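Local coordinates for glucose dehydrogenase from Haloferax mediterranei, a protein that catalyses the NAD(P)+-dependent oxidation of D-glucose and several other aldose sugars, preferring NADP+ and requiring a catalytic zinc ion, in two crystal structures: PDB 2B5W (chain A, 1.60 Å), residues L33-C38 and H63-V68; PDB 2VWG (chain B, 2.00 Å), residues L33-D38 and H63-V68. Structure 2 is superposed on structure 1 by the backbone atoms of these residues (RMSD 0.09 Å); each is numbered along its deposited sequence.

Structure 1 (2B5W); sequences LRVGVC and HEAVGV. Engineered in segment 33-38: Cys38 (natural residue Asp). With ZN (zinc ion), chain C.
Cys38, His63 and Glu64 meet through the catalytic zinc ion where strand 27-37 of the GroES-like domain finishes and its antiparallel neighbour 64-71 starts. Cys38 is engineered; its SG stands between the backbone N and carbonyl carbon (chi1 79°), which swings it to the metal, with Cys38 SG to zinc 2.3 Å. The His63 ring binds zinc by NE2 and has Cys38 SG at its edge, in the ring plane, 3.6 Å from His63 NE2. Glu64 runs extended beyond CG along Gly36 and bonds zinc through OE2 at 1.9 Å, while OE1 forms a salt bridge with Lys349. Cys38 CB lies 3.2 Å from Glu64 OE2. Away from the metal, Gly36 N donates to Glu64 O (2.8 Å), and a classic beta bulge sets Leu33 and Arg34 opposite Val66, with Leu33 N on Val66 O at 2.9 Å.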
loop_
_atom_site.group_PDB
_atom_site.type_symbol
_atom_site.label_atom_id
_atom_site.label_comp_id
_atom_site.label_asym_id
_atom_site.label_seq_id
_atom_site.Cartn_x
_atom_site.Cartn_y
_atom_site.Cartn_z
ATOM N N LEU A 33 13.446 -32.707 -13.079
ATOM C CA LEU A 33 14.886 -32.492 -13.288
ATOM C C LEU A 33 15.487 -32.082 -11.940
ATOM O O LEU A 33 16.242 -32.835 -11.352
ATOM C CB LEU A 33 15.157 -31.438 -14.371
ATOM C CG LEU A 33 14.705 -31.875 -15.753
ATOM C CD1 LEU A 33 14.630 -30.651 -16.644
ATOM C CD2 LEU A 33 15.644 -32.879 -16.349
ATOM N N ARG A 34 15.147 -30.883 -11.443
ATOM C CA ARG A 34 15.660 -30.353 -10.171
ATOM C C ARG A 34 14.570 -29.659 -9.396
ATOM O O ARG A 34 13.660 -29.082 -9.987
ATOM C CB ARG A 34 16.803 -29.360 -10.415
ATOM C CG ARG A 34 18.065 -30.019 -10.948
ATOM C CD ARG A 34 19.075 -29.003 -11.473
ATOM N NE ARG A 34 20.321 -29.685 -11.782
ATOM C CZ ARG A 34 21.475 -29.082 -11.833
ATOM N NH1 ARG A 34 21.553 -27.769 -11.709
ATOM N NH2 ARG A 34 22.588 -29.807 -12.048
ATOM N N VAL A 35 14.653 -29.699 -8.072
ATOM C CA VAL A 35 13.718 -29.002 -7.202
ATOM C C VAL A 35 14.514 -28.256 -6.156
ATOM O O VAL A 35 15.379 -28.822 -5.485
ATOM C CB VAL A 35 12.720 -29.956 -6.513
ATOM C CG1 VAL A 35 11.699 -29.170 -5.734
ATOM C CG2 VAL A 35 12.076 -30.855 -7.516
ATOM N N GLY A 36 14.294 -26.960 -6.053
ATOM C CA GLY A 36 14.939 -26.129 -5.079
ATOM C C GLY A 36 14.381 -26.254 -3.682
ATOM O O GLY A 36 13.290 -26.770 -3.465
ATOM N N VAL A 37 15.173 -25.794 -2.724
ATOM C CA VAL A 37 14.806 -25.735 -1.313
ATOM C C VAL A 37 14.890 -24.273 -0.875
ATOM O O VAL A 37 15.790 -23.542 -1.267
ATOM C CB VAL A 37 15.768 -26.587 -0.506
ATOM C CG1 VAL A 37 15.506 -26.462 0.993
ATOM C CG2 VAL A 37 15.700 -28.058 -0.936
ATOM N N CYS A 38 13.886 -23.762 -0.172
ATOM C CA CYS A 38 13.988 -22.408 0.393
ATOM C C CYS A 38 13.465 -22.405 1.814
ATOM O O CYS A 38 13.100 -23.447 2.355
ATOM C CB CYS A 38 13.252 -21.353 -0.434
ATOM S SG CYS A 38 11.452 -21.294 -0.204
ATOM N N HIS A 63 8.346 -27.027 -3.882
ATOM C CA HIS A 63 7.440 -26.205 -4.683
ATOM C C HIS A 63 8.190 -25.437 -5.776
ATOM O O HIS A 63 7.575 -24.705 -6.540
ATOM C CB HIS A 63 6.688 -25.205 -3.785
ATOM C CG HIS A 63 7.608 -24.323 -3.020
ATOM N ND1 HIS A 63 8.218 -24.729 -1.848
ATOM C CD2 HIS A 63 8.098 -23.089 -3.297
ATOM C CE1 HIS A 63 9.058 -23.789 -1.448
ATOM N NE2 HIS A 63 9.023 -22.789 -2.318
ATOM N N GLU A 64 9.510 -25.557 -5.836
ATOM C CA GLU A 64 10.338 -24.860 -6.844
ATOM C C GLU A 64 10.940 -25.867 -7.843
ATOM O O GLU A 64 12.098 -26.306 -7.689
ATOM C CB GLU A 64 11.485 -24.159 -6.145
ATOM C CG GLU A 64 11.136 -23.275 -4.984
ATOM C CD GLU A 64 12.351 -22.701 -4.312
ATOM O OE1 GLU A 64 13.487 -23.037 -4.715
ATOM O OE2 GLU A 64 12.166 -21.870 -3.438
ATOM N N ALA A 65 10.232 -26.182 -8.913
ATOM C CA ALA A 65 10.579 -27.299 -9.734
ATOM C C ALA A 65 10.826 -26.923 -11.157
ATOM O O ALA A 65 10.271 -25.931 -11.630
ATOM C CB ALA A 65 9.487 -28.347 -9.714
ATOM N N VAL A 66 11.656 -27.723 -11.820
ATOM C CA VAL A 66 11.788 -27.703 -13.270
ATOM C C VAL A 66 11.834 -29.142 -13.747
ATOM O O VAL A 66 12.449 -29.996 -13.113
ATOM C CB VAL A 66 13.031 -26.865 -13.746
ATOM C CG1 VAL A 66 14.346 -27.354 -13.152
ATOM C CG2 VAL A 66 13.107 -26.826 -15.238
ATOM N N GLY A 67 11.141 -29.428 -14.842
ATOM C CA GLY A 67 11.091 -30.758 -15.373
ATOM C C GLY A 67 10.954 -30.762 -16.873
ATOM O O GLY A 67 10.926 -29.685 -17.482
ATOM N N VAL A 68 10.909 -31.970 -17.429
ATOM C CA VAL A 68 10.767 -32.169 -18.867
ATOM C C VAL A 68 9.437 -32.936 -19.082
ATOM O O VAL A 68 9.153 -33.926 -18.418
ATOM C CB VAL A 68 12.011 -32.855 -19.469
ATOM C CG1 VAL A 68 12.362 -34.114 -18.772
ATOM C CG2 VAL A 68 11.818 -33.137 -20.953
HETATM ZN ZN ZN C . 10.687 -21.551 -2.346
#

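Structure 2 (2VWG); sequences LRVGVD and HEAVGV. With ZN (zinc ion), chain D; LGC (D-glucono-1,5-lactone), chain E.
Asp38, His63 and Glu64 converge on the catalytic zinc ion, each giving one atom. The Asp38 CG stands between the backbone N and carbonyl carbon (chi1 75°), turning the carboxylate to the metal, with Asp38 OD2 to zinc 2.1 Å. The His63 ring binds zinc by NE2 and has Asp38 OD1 at its edge, in the ring plane, 3.2 Å from His63 CE1; carboxylate and ring planes lie 54° apart. Glu64 runs extended beyond CG along Gly36 and bonds zinc through OE2 at 2.1 Å, while OE1 forms a salt bridge with Lys349. Asp38 CB lies 3.5 Å from Glu64 OE2. Water 2 also binds zinc, and gluconolactone O1 comes within 3.4 Å of His63 NE2. Away from the metal, Gly36 N donates to Glu64 O (2.7 Å), and a classic beta bulge sets Leu33 and Arg34 opposite Val66, with Leu33 N on Val66 O at 2.9 Å.

Structure 1 against structure 2
Position 38 carries the one exchange of sequence: the engineered Cys38(A) against Asp38(B). The CB atoms coincide within the error and chi1 is 79° against 75°, so both side chains leave the backbone alike; SG of Cys38(A) and CG of Asp38(B) are 0.4 Å apart after superposition. The metal is bound by SG of Cys38(A) in one and by OD2 of Asp38(B) in the other; a softer sulfur donor stands in for a carboxylate oxygen, which may affect how the ion is held. Both side chains are buried and touch His63(A) and Glu64(A), or His63(B) and Glu64(B): Cys38(A) CB lies 3.2 Å from Glu64(A) OE2, and Asp38(B) CB 3.5 Å from Glu64(B) OE2. His63(A) and Glu64(A) keep their place, as do Leu33(A), Arg34(A), Val35(A), Val66(A) and Val68(A). The backbones superpose within the error, and the bonds Leu33(A) N to Val66(A) O and Gly36(A) N to Glu64(A) O recur in chain B. The remaining difference is gluconolactone, present in structure 2 alone, where it touches Asp38(B) and His63(B).

Structure 2 (2VWG)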
loop_
_atom_site.group_PDB
_atom_site.type_symbol
_atom_site.label_atom_id
_atom_site.label_comp_id
_atom_site.label_asym_id
_atom_site.label_seq_id
_atom_site.Cartn_x
_atom_site.Cartn_y
_atom_site.Cartn_z
ATOM N N LEU B 33 13.424 -32.684 -13.051
ATOM C CA LEU B 33 14.859 -32.494 -13.220
ATOM C C LEU B 33 15.503 -32.091 -11.898
ATOM O O LEU B 33 16.284 -32.857 -11.341
ATOM C CB LEU B 33 15.177 -31.473 -14.317
ATOM C CG LEU B 33 14.691 -31.857 -15.712
ATOM C CD1 LEU B 33 14.806 -30.645 -16.661
ATOM C CD2 LEU B 33 15.456 -33.065 -16.230
ATOM N N ARG B 34 15.151 -30.902 -11.414
ATOM C CA ARG B 34 15.680 -30.340 -10.191
ATOM C C ARG B 34 14.579 -29.625 -9.413
ATOM O O ARG B 34 13.645 -29.047 -9.994
ATOM C CB ARG B 34 16.819 -29.367 -10.480
ATOM C CG ARG B 34 18.062 -30.027 -11.028
ATOM C CD ARG B 34 19.063 -29.024 -11.542
ATOM N NE ARG B 34 20.293 -29.689 -11.963
ATOM C CZ ARG B 34 21.493 -29.116 -12.075
ATOM N NH1 ARG B 34 21.674 -27.826 -11.816
ATOM N NH2 ARG B 34 22.536 -29.853 -12.447
ATOM N N VAL B 35 14.678 -29.700 -8.096
ATOM C CA VAL B 35 13.758 -29.003 -7.216
ATOM C C VAL B 35 14.563 -28.231 -6.184
ATOM O O VAL B 35 15.434 -28.792 -5.514
ATOM C CB VAL B 35 12.785 -29.973 -6.496
ATOM C CG1 VAL B 35 11.738 -29.198 -5.689
ATOM C CG2 VAL B 35 12.113 -30.869 -7.494
ATOM N N GLY B 36 14.286 -26.937 -6.089
ATOM C CA GLY B 36 14.954 -26.067 -5.138
ATOM C C GLY B 36 14.394 -26.209 -3.730
ATOM O O GLY B 36 13.287 -26.725 -3.529
ATOM N N VAL B 37 15.175 -25.749 -2.758
ATOM C CA VAL B 37 14.769 -25.721 -1.355
ATOM C C VAL B 37 14.856 -24.289 -0.876
ATOM O O VAL B 37 15.774 -23.561 -1.272
ATOM C CB VAL B 37 15.707 -26.598 -0.488
ATOM C CG1 VAL B 37 15.311 -26.511 0.996
ATOM C CG2 VAL B 37 15.676 -28.026 -0.964
ATOM N N ASP B 38 13.912 -23.854 -0.050
ATOM C CA ASP B 38 13.994 -22.489 0.509
ATOM C C ASP B 38 13.544 -22.447 1.965
ATOM O O ASP B 38 13.229 -23.482 2.555
ATOM C CB ASP B 38 13.229 -21.464 -0.361
ATOM C CG ASP B 38 11.715 -21.560 -0.221
ATOM O OD1 ASP B 38 11.224 -22.480 0.443
ATOM O OD2 ASP B 38 11.010 -20.710 -0.798
ATOM N N HIS B 63 8.333 -26.985 -3.943
ATOM C CA HIS B 63 7.429 -26.140 -4.721
ATOM C C HIS B 63 8.149 -25.354 -5.820
ATOM O O HIS B 63 7.502 -24.650 -6.584
ATOM C CB HIS B 63 6.647 -25.215 -3.775
ATOM C CG HIS B 63 7.516 -24.267 -3.017
ATOM N ND1 HIS B 63 8.090 -24.593 -1.808
ATOM C CD2 HIS B 63 7.970 -23.028 -3.331
ATOM C CE1 HIS B 63 8.833 -23.578 -1.394
ATOM N NE2 HIS B 63 8.770 -22.615 -2.294
ATOM N N GLU B 64 9.478 -25.487 -5.893
ATOM C CA GLU B 64 10.317 -24.807 -6.856
ATOM C C GLU B 64 10.924 -25.867 -7.773
ATOM O O GLU B 64 11.969 -26.426 -7.468
ATOM C CB GLU B 64 11.472 -24.081 -6.155
ATOM C CG GLU B 64 11.100 -23.061 -5.072
ATOM C CD GLU B 64 12.317 -22.445 -4.424
ATOM O OE1 GLU B 64 13.461 -22.916 -4.672
ATOM O OE2 GLU B 64 12.151 -21.474 -3.657
ATOM N N ALA B 65 10.287 -26.135 -8.896
ATOM C CA ALA B 65 10.649 -27.295 -9.709
ATOM C C ALA B 65 10.834 -26.942 -11.171
ATOM O O ALA B 65 10.236 -26.006 -11.680
ATOM C CB ALA B 65 9.573 -28.349 -9.588
ATOM N N VAL B 66 11.665 -27.719 -11.846
ATOM C CA VAL B 66 11.758 -27.684 -13.291
ATOM C C VAL B 66 11.773 -29.132 -13.769
ATOM O O VAL B 66 12.401 -29.998 -13.144
ATOM C CB VAL B 66 13.012 -26.903 -13.772
ATOM C CG1 VAL B 66 14.304 -27.478 -13.134
ATOM C CG2 VAL B 66 13.084 -26.857 -15.310
ATOM N N GLY B 67 11.076 -29.396 -14.864
ATOM C CA GLY B 67 10.973 -30.749 -15.390
ATOM C C GLY B 67 10.944 -30.788 -16.894
ATOM O O GLY B 67 10.941 -29.751 -17.553
ATOM N N VAL B 68 10.914 -31.996 -17.432
ATOM C CA VAL B 68 10.773 -32.209 -18.878
ATOM C C VAL B 68 9.511 -33.026 -19.145
ATOM O O VAL B 68 9.249 -34.011 -18.462
ATOM C CB VAL B 68 12.026 -32.883 -19.507
ATOM C CG1 VAL B 68 12.371 -34.182 -18.807
ATOM C CG2 VAL B 68 11.806 -33.112 -21.001
HETATM ZN ZN ZN D . 10.269 -21.138 -2.704
HETATM C C1 LGC E . 6.412 -19.822 -0.923
HETATM C C2 LGC E . 6.011 -20.010 -2.340
HETATM O O5 LGC E . 5.474 -19.505 0.085
HETATM O O1 LGC E . 7.588 -19.955 -0.607
HETATM O O2 LGC E . 7.000 -19.470 -3.181
HETATM C C3 LGC E . 4.663 -19.401 -2.686
HETATM O O3 LGC E . 4.178 -20.004 -3.867
HETATM C C4 LGC E . 3.647 -19.614 -1.574
HETATM O O4 LGC E . 2.454 -18.974 -1.958
HETATM C C5 LGC E . 4.190 -19.016 -0.273
HETATM C C6 LGC E . 3.227 -19.244 0.895
HETATM O O6 LGC E . 3.103 -20.624 1.139
HETATM O O HOH W 1 10.840 -25.963 -2.735
HETATM O O HOH W 2 9.582 -19.673 -3.560
#